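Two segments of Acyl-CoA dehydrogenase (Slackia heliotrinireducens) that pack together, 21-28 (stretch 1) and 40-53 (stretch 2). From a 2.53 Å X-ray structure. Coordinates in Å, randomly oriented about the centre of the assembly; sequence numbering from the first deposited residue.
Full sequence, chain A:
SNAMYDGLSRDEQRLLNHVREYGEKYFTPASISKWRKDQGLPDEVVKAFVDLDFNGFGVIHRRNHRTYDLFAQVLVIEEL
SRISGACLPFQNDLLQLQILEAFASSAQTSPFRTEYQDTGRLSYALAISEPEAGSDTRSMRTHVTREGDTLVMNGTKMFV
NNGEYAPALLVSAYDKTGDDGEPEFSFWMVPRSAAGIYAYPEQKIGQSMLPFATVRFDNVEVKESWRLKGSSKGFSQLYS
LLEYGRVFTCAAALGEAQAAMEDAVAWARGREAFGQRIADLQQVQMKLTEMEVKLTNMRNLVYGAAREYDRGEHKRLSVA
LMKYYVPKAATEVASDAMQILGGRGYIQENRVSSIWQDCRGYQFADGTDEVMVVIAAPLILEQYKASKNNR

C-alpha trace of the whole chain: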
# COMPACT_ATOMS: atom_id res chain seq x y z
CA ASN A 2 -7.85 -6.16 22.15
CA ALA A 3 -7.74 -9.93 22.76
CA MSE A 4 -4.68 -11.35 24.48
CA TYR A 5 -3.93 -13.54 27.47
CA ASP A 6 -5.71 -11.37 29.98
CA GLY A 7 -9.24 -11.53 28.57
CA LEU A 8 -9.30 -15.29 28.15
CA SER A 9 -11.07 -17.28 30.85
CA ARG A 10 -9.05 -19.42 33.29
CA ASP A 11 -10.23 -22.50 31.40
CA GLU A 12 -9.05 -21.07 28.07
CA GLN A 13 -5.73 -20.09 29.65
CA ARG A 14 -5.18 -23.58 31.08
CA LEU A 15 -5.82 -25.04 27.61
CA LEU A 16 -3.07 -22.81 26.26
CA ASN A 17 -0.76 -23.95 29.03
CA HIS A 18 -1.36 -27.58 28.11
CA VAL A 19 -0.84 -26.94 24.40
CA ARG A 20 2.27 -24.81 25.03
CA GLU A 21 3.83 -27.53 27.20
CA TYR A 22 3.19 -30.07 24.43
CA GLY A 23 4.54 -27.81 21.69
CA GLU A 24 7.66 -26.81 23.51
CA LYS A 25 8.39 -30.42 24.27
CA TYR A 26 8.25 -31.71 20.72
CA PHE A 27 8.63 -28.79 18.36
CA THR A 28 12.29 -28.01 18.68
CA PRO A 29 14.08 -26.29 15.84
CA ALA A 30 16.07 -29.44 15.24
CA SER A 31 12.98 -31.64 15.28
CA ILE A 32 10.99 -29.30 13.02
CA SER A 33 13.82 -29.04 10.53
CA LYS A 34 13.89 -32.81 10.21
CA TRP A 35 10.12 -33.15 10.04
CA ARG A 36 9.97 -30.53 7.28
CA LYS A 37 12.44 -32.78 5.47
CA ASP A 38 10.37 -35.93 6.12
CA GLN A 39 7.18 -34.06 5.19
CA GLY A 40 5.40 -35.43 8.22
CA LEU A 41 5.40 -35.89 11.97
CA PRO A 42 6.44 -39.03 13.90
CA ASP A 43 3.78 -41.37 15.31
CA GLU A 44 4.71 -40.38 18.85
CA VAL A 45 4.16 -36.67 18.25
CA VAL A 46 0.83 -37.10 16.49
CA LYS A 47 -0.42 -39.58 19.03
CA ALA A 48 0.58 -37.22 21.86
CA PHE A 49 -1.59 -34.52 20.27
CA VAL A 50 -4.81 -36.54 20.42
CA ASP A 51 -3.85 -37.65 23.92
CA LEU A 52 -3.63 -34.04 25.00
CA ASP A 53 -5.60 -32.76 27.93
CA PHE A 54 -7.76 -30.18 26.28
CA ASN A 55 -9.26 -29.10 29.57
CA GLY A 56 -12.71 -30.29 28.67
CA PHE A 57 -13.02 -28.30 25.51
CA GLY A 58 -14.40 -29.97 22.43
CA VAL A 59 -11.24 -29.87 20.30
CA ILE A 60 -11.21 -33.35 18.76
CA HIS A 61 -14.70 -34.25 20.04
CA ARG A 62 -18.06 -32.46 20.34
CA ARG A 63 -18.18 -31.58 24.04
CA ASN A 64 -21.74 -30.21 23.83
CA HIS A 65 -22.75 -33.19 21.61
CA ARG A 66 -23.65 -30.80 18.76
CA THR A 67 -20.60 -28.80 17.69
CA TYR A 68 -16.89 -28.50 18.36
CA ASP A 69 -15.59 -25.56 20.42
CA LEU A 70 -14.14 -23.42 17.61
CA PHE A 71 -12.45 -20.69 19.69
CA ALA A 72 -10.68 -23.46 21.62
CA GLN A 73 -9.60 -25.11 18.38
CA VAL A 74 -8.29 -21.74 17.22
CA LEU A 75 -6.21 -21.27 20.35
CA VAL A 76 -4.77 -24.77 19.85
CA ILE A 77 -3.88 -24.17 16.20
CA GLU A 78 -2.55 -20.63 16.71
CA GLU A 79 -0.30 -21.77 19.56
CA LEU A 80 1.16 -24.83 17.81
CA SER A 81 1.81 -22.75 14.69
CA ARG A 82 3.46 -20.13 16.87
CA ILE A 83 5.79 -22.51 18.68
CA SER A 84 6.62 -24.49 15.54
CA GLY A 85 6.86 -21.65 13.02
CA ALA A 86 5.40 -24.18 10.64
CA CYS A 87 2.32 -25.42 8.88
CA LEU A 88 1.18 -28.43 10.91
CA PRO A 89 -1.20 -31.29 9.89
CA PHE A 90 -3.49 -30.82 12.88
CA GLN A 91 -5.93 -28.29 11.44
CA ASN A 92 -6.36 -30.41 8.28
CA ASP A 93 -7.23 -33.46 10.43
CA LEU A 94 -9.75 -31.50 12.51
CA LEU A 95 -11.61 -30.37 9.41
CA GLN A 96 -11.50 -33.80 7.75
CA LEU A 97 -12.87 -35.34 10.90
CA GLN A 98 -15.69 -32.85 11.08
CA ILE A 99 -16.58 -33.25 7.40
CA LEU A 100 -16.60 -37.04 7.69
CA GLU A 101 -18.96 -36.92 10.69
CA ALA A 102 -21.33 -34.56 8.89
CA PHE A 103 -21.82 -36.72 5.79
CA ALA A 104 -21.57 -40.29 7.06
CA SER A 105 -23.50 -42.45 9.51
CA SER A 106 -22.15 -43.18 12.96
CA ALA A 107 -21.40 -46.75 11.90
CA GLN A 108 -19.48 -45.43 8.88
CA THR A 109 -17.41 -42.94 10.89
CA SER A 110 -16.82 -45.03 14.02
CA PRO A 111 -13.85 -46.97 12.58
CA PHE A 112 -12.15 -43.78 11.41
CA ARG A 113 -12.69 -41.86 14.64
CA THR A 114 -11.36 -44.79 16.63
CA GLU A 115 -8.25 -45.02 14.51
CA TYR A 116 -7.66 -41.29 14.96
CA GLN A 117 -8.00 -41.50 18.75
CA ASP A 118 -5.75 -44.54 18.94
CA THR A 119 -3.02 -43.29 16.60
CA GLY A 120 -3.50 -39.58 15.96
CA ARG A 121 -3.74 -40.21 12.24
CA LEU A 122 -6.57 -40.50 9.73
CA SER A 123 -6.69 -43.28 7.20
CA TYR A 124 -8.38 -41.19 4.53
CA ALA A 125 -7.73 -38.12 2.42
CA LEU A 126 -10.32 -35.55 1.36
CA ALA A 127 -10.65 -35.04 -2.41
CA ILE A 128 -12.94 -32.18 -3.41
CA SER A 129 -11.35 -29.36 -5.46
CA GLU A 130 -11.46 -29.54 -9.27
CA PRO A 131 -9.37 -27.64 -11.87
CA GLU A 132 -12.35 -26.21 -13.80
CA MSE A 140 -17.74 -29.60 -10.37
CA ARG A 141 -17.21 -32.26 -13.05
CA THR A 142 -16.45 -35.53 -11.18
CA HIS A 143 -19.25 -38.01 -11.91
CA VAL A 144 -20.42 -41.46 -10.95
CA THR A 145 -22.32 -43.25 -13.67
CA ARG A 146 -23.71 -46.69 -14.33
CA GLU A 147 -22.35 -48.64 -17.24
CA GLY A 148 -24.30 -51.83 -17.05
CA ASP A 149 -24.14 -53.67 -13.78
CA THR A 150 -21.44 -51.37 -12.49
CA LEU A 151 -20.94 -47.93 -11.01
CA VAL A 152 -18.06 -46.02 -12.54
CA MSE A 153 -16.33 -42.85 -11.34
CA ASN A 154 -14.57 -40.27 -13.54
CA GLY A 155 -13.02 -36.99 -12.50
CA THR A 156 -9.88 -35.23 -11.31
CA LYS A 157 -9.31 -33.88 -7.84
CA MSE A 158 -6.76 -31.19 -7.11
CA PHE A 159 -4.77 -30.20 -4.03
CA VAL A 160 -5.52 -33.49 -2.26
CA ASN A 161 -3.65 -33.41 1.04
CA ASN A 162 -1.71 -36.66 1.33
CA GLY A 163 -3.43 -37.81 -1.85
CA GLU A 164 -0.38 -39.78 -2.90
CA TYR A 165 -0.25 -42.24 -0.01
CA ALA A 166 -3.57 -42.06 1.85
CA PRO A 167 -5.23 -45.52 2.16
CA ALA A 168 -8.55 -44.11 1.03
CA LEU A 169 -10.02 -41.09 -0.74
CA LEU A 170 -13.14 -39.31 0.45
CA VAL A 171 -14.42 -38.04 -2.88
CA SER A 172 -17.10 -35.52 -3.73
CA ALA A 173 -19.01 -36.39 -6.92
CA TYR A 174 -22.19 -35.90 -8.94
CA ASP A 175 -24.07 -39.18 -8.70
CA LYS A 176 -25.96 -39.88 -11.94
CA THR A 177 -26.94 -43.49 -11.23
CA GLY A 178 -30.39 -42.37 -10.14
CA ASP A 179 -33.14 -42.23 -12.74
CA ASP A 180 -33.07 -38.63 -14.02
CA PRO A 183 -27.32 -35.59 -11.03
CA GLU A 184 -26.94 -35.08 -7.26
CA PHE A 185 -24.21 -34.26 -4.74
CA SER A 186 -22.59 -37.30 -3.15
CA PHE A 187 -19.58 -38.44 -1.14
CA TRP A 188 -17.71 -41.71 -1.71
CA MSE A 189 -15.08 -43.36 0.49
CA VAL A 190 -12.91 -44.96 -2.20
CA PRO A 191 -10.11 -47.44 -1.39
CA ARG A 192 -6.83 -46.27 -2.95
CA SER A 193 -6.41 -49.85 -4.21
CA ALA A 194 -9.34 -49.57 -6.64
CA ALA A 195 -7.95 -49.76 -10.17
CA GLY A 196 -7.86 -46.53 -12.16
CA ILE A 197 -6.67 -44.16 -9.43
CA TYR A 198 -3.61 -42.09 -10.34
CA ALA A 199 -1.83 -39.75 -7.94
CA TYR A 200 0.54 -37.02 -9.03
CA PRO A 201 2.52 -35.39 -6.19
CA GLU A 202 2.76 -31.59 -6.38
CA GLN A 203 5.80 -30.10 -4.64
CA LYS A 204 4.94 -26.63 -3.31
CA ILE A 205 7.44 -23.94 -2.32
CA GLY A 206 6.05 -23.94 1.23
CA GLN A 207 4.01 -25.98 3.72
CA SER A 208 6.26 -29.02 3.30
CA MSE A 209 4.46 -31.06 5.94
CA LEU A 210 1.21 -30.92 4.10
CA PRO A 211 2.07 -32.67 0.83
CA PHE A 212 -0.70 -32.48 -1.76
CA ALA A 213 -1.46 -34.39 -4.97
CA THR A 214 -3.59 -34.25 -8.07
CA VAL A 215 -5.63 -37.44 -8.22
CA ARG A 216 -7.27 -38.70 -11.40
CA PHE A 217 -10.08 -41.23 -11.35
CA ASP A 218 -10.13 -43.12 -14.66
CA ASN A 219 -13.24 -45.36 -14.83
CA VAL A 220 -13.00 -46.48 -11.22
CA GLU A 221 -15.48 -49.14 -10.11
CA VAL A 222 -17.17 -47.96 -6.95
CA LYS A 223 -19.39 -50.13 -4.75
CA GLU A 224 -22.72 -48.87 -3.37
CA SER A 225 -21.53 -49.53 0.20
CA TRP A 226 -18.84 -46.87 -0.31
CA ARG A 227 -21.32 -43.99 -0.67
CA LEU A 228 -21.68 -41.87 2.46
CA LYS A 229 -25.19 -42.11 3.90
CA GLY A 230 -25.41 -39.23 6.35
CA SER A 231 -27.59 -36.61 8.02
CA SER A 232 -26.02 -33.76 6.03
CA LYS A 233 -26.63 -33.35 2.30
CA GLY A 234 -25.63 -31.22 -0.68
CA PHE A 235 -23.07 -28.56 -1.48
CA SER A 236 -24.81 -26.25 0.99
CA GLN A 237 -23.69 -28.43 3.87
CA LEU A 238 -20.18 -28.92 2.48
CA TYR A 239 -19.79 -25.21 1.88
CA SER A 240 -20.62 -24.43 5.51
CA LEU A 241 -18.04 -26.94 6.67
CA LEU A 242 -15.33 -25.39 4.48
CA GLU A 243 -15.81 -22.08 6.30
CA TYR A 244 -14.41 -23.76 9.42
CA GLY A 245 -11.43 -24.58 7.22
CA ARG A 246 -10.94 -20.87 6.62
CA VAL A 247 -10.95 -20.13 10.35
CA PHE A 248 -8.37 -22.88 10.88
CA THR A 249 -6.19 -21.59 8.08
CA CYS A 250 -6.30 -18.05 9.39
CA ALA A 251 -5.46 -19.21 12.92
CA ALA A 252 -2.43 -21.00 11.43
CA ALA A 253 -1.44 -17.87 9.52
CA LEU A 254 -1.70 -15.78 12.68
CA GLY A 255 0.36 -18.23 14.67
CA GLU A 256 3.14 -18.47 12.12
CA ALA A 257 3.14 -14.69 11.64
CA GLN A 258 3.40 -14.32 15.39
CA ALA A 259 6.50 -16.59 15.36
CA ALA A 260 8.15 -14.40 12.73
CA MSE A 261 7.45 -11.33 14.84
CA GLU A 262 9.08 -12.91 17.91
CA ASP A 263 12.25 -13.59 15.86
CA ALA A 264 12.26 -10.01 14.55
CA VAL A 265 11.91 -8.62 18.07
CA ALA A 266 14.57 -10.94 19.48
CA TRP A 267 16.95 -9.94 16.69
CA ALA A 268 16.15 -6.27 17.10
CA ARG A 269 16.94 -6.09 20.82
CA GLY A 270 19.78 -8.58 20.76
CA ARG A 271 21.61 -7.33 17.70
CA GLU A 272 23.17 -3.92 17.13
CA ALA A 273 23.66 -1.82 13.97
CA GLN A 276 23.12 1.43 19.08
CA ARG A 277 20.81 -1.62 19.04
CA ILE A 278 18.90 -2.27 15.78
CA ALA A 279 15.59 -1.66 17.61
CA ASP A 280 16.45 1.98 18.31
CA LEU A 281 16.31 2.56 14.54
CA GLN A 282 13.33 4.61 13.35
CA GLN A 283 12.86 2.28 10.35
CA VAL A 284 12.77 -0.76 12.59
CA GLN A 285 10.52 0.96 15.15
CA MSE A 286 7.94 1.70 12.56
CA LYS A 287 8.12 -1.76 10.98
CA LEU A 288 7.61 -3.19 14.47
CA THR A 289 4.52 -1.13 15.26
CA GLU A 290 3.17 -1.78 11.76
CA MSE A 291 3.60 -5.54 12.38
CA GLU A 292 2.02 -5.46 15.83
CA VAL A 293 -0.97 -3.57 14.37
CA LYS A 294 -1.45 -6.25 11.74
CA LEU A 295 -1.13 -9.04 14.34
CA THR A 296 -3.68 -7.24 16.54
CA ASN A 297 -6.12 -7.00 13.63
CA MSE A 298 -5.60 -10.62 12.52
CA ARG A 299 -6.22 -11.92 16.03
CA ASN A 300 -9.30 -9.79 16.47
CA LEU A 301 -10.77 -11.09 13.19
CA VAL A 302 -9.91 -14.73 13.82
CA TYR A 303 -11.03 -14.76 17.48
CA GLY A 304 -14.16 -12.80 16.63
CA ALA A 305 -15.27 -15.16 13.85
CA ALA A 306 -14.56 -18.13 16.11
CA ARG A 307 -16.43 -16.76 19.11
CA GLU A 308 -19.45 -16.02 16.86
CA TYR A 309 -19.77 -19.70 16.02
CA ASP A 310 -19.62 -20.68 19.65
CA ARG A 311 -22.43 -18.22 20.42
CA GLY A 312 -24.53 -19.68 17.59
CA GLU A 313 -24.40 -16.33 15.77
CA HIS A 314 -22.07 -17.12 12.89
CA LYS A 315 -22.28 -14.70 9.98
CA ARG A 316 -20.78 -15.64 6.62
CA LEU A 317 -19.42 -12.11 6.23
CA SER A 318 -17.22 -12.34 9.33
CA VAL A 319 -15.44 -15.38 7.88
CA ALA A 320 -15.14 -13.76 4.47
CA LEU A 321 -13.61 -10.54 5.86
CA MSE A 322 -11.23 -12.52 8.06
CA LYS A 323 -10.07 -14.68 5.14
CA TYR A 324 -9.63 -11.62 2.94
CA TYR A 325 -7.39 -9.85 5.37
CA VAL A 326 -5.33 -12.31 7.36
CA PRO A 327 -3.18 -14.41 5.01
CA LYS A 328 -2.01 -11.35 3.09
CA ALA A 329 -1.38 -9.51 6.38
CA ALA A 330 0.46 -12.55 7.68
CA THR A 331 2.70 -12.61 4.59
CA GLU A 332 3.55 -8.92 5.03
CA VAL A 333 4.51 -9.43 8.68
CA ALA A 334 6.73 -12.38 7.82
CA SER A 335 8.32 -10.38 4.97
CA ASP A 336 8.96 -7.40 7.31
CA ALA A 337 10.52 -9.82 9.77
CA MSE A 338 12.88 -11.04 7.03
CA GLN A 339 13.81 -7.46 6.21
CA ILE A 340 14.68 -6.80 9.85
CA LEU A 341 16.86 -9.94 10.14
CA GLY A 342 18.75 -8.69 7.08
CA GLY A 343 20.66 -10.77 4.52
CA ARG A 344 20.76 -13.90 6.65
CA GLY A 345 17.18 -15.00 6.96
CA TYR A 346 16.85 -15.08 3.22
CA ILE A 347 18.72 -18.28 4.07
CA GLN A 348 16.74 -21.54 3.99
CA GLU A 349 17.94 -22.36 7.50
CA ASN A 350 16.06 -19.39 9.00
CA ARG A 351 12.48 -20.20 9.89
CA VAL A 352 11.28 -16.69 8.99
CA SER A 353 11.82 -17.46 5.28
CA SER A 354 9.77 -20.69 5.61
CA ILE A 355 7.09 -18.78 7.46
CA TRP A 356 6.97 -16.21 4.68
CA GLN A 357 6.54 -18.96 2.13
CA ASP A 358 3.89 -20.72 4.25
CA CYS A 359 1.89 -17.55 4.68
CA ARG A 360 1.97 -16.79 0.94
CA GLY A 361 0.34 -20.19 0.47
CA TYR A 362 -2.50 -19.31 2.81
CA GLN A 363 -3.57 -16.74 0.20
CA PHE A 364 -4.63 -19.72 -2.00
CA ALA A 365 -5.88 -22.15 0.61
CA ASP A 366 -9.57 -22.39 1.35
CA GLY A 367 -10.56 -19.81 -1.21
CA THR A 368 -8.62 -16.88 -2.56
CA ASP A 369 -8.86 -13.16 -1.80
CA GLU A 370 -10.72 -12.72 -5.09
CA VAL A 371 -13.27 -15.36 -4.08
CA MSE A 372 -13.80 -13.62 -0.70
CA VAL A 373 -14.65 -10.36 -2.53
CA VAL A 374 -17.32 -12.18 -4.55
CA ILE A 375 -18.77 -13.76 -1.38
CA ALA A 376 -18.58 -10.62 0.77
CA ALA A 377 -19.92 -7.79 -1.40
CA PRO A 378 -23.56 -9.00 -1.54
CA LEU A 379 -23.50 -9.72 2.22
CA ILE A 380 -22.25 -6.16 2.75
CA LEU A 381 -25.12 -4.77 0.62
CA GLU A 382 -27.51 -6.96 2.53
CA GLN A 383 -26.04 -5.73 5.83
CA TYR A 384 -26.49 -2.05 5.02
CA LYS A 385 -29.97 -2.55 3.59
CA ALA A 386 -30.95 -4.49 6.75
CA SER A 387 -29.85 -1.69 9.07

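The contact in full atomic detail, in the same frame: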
# COMPACT_ATOMS: atom_id res chain seq x y z
N GLU A 21 2.92 -26.56 26.61
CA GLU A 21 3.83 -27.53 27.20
C GLU A 21 4.07 -28.67 26.19
O GLU A 21 5.18 -29.15 26.04
CB GLU A 21 3.27 -28.02 28.54
CG GLU A 21 3.73 -29.39 28.96
CD GLU A 21 3.42 -29.68 30.43
OE1 GLU A 21 3.43 -28.72 31.24
OE2 GLU A 21 3.17 -30.87 30.76
N TYR A 22 3.03 -29.08 25.48
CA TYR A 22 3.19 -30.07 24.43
C TYR A 22 4.06 -29.57 23.27
O TYR A 22 4.92 -30.28 22.79
CB TYR A 22 1.82 -30.50 23.91
CG TYR A 22 1.81 -31.17 22.56
CD1 TYR A 22 2.23 -32.47 22.42
CD2 TYR A 22 1.38 -30.51 21.44
CE1 TYR A 22 2.23 -33.09 21.19
CE2 TYR A 22 1.37 -31.11 20.21
CZ TYR A 22 1.80 -32.41 20.10
OH TYR A 22 1.79 -33.01 18.88
N GLY A 23 3.81 -28.35 22.82
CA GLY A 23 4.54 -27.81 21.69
C GLY A 23 6.00 -27.61 21.95
O GLY A 23 6.85 -27.93 21.14
N GLU A 24 6.30 -27.08 23.12
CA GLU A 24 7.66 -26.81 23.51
C GLU A 24 8.44 -28.09 23.63
O GLU A 24 9.62 -28.13 23.34
CB GLU A 24 7.68 -26.03 24.81
CG GLU A 24 7.63 -24.54 24.59
CD GLU A 24 7.41 -23.78 25.86
OE1 GLU A 24 7.56 -24.37 26.94
OE2 GLU A 24 7.08 -22.59 25.78
N LYS A 25 7.78 -29.12 24.12
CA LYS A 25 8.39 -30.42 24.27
C LYS A 25 8.80 -31.07 22.97
O LYS A 25 9.89 -31.61 22.87
CB LYS A 25 7.42 -31.33 25.01
CG LYS A 25 7.82 -32.78 25.13
CD LYS A 25 7.01 -33.42 26.23
CE LYS A 25 7.01 -34.93 26.14
NZ LYS A 25 8.34 -35.43 25.73
N TYR A 26 7.94 -31.03 21.97
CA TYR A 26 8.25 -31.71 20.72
C TYR A 26 8.80 -30.83 19.61
O TYR A 26 9.65 -31.25 18.86
CB TYR A 26 7.03 -32.46 20.21
CG TYR A 26 6.65 -33.63 21.07
CD1 TYR A 26 7.38 -34.80 21.05
CD2 TYR A 26 5.56 -33.56 21.91
CE1 TYR A 26 7.03 -35.87 21.84
CE2 TYR A 26 5.21 -34.62 22.70
CZ TYR A 26 5.95 -35.77 22.66
OH TYR A 26 5.59 -36.82 23.46
N PHE A 27 8.28 -29.62 19.50
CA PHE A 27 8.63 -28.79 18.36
C PHE A 27 9.86 -27.95 18.57
O PHE A 27 9.81 -26.74 18.67
CB PHE A 27 7.44 -27.95 17.95
CG PHE A 27 6.24 -28.76 17.58
CD1 PHE A 27 6.28 -29.58 16.49
CD2 PHE A 27 5.10 -28.71 18.34
CE1 PHE A 27 5.18 -30.33 16.14
CE2 PHE A 27 4.01 -29.47 18.00
CZ PHE A 27 4.05 -30.28 16.90
N THR A 28 10.99 -28.64 18.64
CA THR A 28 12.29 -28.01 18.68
C THR A 28 12.71 -27.63 17.28
O THR A 28 12.24 -28.20 16.31
CB THR A 28 13.35 -28.95 19.26
OG1 THR A 28 13.35 -30.17 18.53
CG2 THR A 28 13.03 -29.25 20.69
N GLY A 40 6.30 -34.73 7.33
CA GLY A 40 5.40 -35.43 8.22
C GLY A 40 5.95 -35.59 9.62
O GLY A 40 7.17 -35.54 9.84
N LEU A 41 5.04 -35.79 10.57
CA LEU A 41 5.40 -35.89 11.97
C LEU A 41 5.44 -37.35 12.43
O LEU A 41 4.70 -38.19 11.90
CB LEU A 41 4.41 -35.09 12.83
CG LEU A 41 4.23 -33.61 12.52
CD1 LEU A 41 3.16 -33.03 13.44
CD2 LEU A 41 5.53 -32.85 12.70
N PRO A 42 6.31 -37.66 13.40
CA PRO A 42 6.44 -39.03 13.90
C PRO A 42 5.18 -39.48 14.63
O PRO A 42 4.45 -38.63 15.15
CB PRO A 42 7.62 -38.96 14.89
CG PRO A 42 8.26 -37.63 14.67
CD PRO A 42 7.20 -36.72 14.12
N ASP A 43 4.95 -40.79 14.66
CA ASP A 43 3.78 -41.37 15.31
C ASP A 43 3.62 -40.87 16.74
O ASP A 43 2.51 -40.58 17.18
CB ASP A 43 3.87 -42.91 15.33
CG ASP A 43 3.96 -43.53 13.94
OD1 ASP A 43 3.59 -42.88 12.94
OD2 ASP A 43 4.38 -44.70 13.86
N GLU A 44 4.73 -40.77 17.45
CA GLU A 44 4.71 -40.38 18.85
C GLU A 44 4.16 -38.97 19.04
O GLU A 44 3.39 -38.71 19.97
CB GLU A 44 6.12 -40.47 19.44
CG GLU A 44 6.17 -40.08 20.90
CD GLU A 44 7.55 -39.66 21.35
OE1 GLU A 44 8.48 -39.70 20.51
OE2 GLU A 44 7.70 -39.29 22.54
N VAL A 45 4.55 -38.06 18.16
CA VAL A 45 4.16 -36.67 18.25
C VAL A 45 2.68 -36.51 17.94
O VAL A 45 1.93 -35.80 18.61
CB VAL A 45 4.99 -35.81 17.27
CG1 VAL A 45 4.46 -34.38 17.23
CG2 VAL A 45 6.46 -35.86 17.65
N VAL A 46 2.24 -37.14 16.86
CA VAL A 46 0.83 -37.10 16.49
C VAL A 46 -0.06 -37.81 17.48
O VAL A 46 -1.17 -37.37 17.74
CB VAL A 46 0.54 -37.62 15.08
CG1 VAL A 46 1.37 -36.90 14.04
CG2 VAL A 46 0.71 -39.12 15.01
N LYS A 47 0.40 -38.92 18.02
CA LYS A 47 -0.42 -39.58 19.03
C LYS A 47 -0.51 -38.71 20.29
O LYS A 47 -1.56 -38.64 20.93
CB LYS A 47 0.16 -40.96 19.36
CG LYS A 47 -0.40 -41.61 20.61
CD LYS A 47 -1.77 -42.20 20.36
CE LYS A 47 -2.18 -43.13 21.50
NZ LYS A 47 -3.67 -43.26 21.53
N ALA A 48 0.58 -38.03 20.64
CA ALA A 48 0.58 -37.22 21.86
C ALA A 48 -0.41 -36.06 21.72
O ALA A 48 -0.97 -35.60 22.72
CB ALA A 48 2.00 -36.69 22.15
N PHE A 49 -0.65 -35.62 20.49
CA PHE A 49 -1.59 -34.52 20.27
C PHE A 49 -3.02 -34.95 20.58
O PHE A 49 -3.74 -34.21 21.23
CB PHE A 49 -1.50 -33.99 18.83
CG PHE A 49 -2.62 -33.06 18.47
CD1 PHE A 49 -2.56 -31.71 18.81
CD2 PHE A 49 -3.76 -33.54 17.82
CE1 PHE A 49 -3.60 -30.83 18.49
CE2 PHE A 49 -4.82 -32.66 17.48
CZ PHE A 49 -4.74 -31.31 17.82
N VAL A 50 -3.43 -36.14 20.15
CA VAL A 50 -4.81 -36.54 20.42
C VAL A 50 -4.96 -37.02 21.85
O VAL A 50 -6.07 -37.19 22.34
CB VAL A 50 -5.31 -37.63 19.47
CG1 VAL A 50 -5.51 -37.06 18.08
CG2 VAL A 50 -4.38 -38.84 19.46
N ASP A 51 -3.84 -37.23 22.53
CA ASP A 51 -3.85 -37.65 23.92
C ASP A 51 -3.80 -36.45 24.83
O ASP A 51 -3.78 -36.59 26.04
CB ASP A 51 -2.66 -38.55 24.22
CG ASP A 51 -2.86 -39.95 23.71
OD1 ASP A 51 -4.01 -40.33 23.46
OD2 ASP A 51 -1.86 -40.67 23.56
N LEU A 52 -3.79 -35.27 24.25
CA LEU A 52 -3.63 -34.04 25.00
C LEU A 52 -4.80 -33.79 25.93
O LEU A 52 -5.92 -34.17 25.64
CB LEU A 52 -3.53 -32.86 24.06
CG LEU A 52 -2.14 -32.34 23.77
CD1 LEU A 52 -2.22 -31.22 22.75
CD2 LEU A 52 -1.49 -31.86 25.05
N ASP A 53 -4.52 -33.16 27.06
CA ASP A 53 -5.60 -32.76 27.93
C ASP A 53 -6.06 -31.41 27.46
O ASP A 53 -5.39 -30.42 27.65
CB ASP A 53 -5.11 -32.66 29.38
CG ASP A 53 -6.20 -32.17 30.31
OD1 ASP A 53 -5.88 -31.72 31.43
OD2 ASP A 53 -7.38 -32.24 29.95

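Antiparallel packing of helix 21-26 against helix 43-50, built round two tyrosines and a valine. The helix axes run at 174° and approach no closer than 11.1 Å, a spacing wide enough for aromatic side chains to lie between them; about 411 Å² of surface is buried, both sides summed. Y22, the residue most covered by the opposing stretch, points its CA-to-CB bond toward the second helix and, with chi1 in t, carries its ring obliquely across to that helix, so that the hydroxyl reaches the backbone. The hydroxyl ends in a hydrogen bond to backbone, Y22 OH donating to V45 O at 2.8 Å, with the acceptor near the plane of the ring. That carbonyl also receives the helical bond from F49 N (F49 N to V45 O, 3.2 Å), so the tyrosine adds a second donor to an oxygen already used within its helix. Along the same side chain, Y22 CE1 lies 3.7 Å from A48 CB, Y22 OH 3.4 Å from F49 CB, and Y22 CB 3.8 Å from L52 CD2, the last contact extending the apolar packing just beyond the helix end. One turn after Y22, the CA-to-CB bond of Y26 (chi1 in m) also points toward the second helix. Its ring meets V45 (Y26 CD1 to V45 CG2, 3.7 Å) and A48 (Y26 CE2 to A48 CB, 3.9 Å), so the small A48 side chain touches both tyrosines. At the exposed margin Y26 OH makes a weak hydrogen bond to E44 OE2 at 3.4 Å; the E44 CA-to-CB bond points sideways, but its extended side chain brings the carboxylate nearer. V45 links the aromatic residues: besides accepting from Y22 and packing on Y26, it places CG1 4.1 Å from F27 CZ. F27, just past the first helix, closes this end of the contact, its CE1 4.3 Å from L41 CD2, which sits near the plane of the phenyl ring.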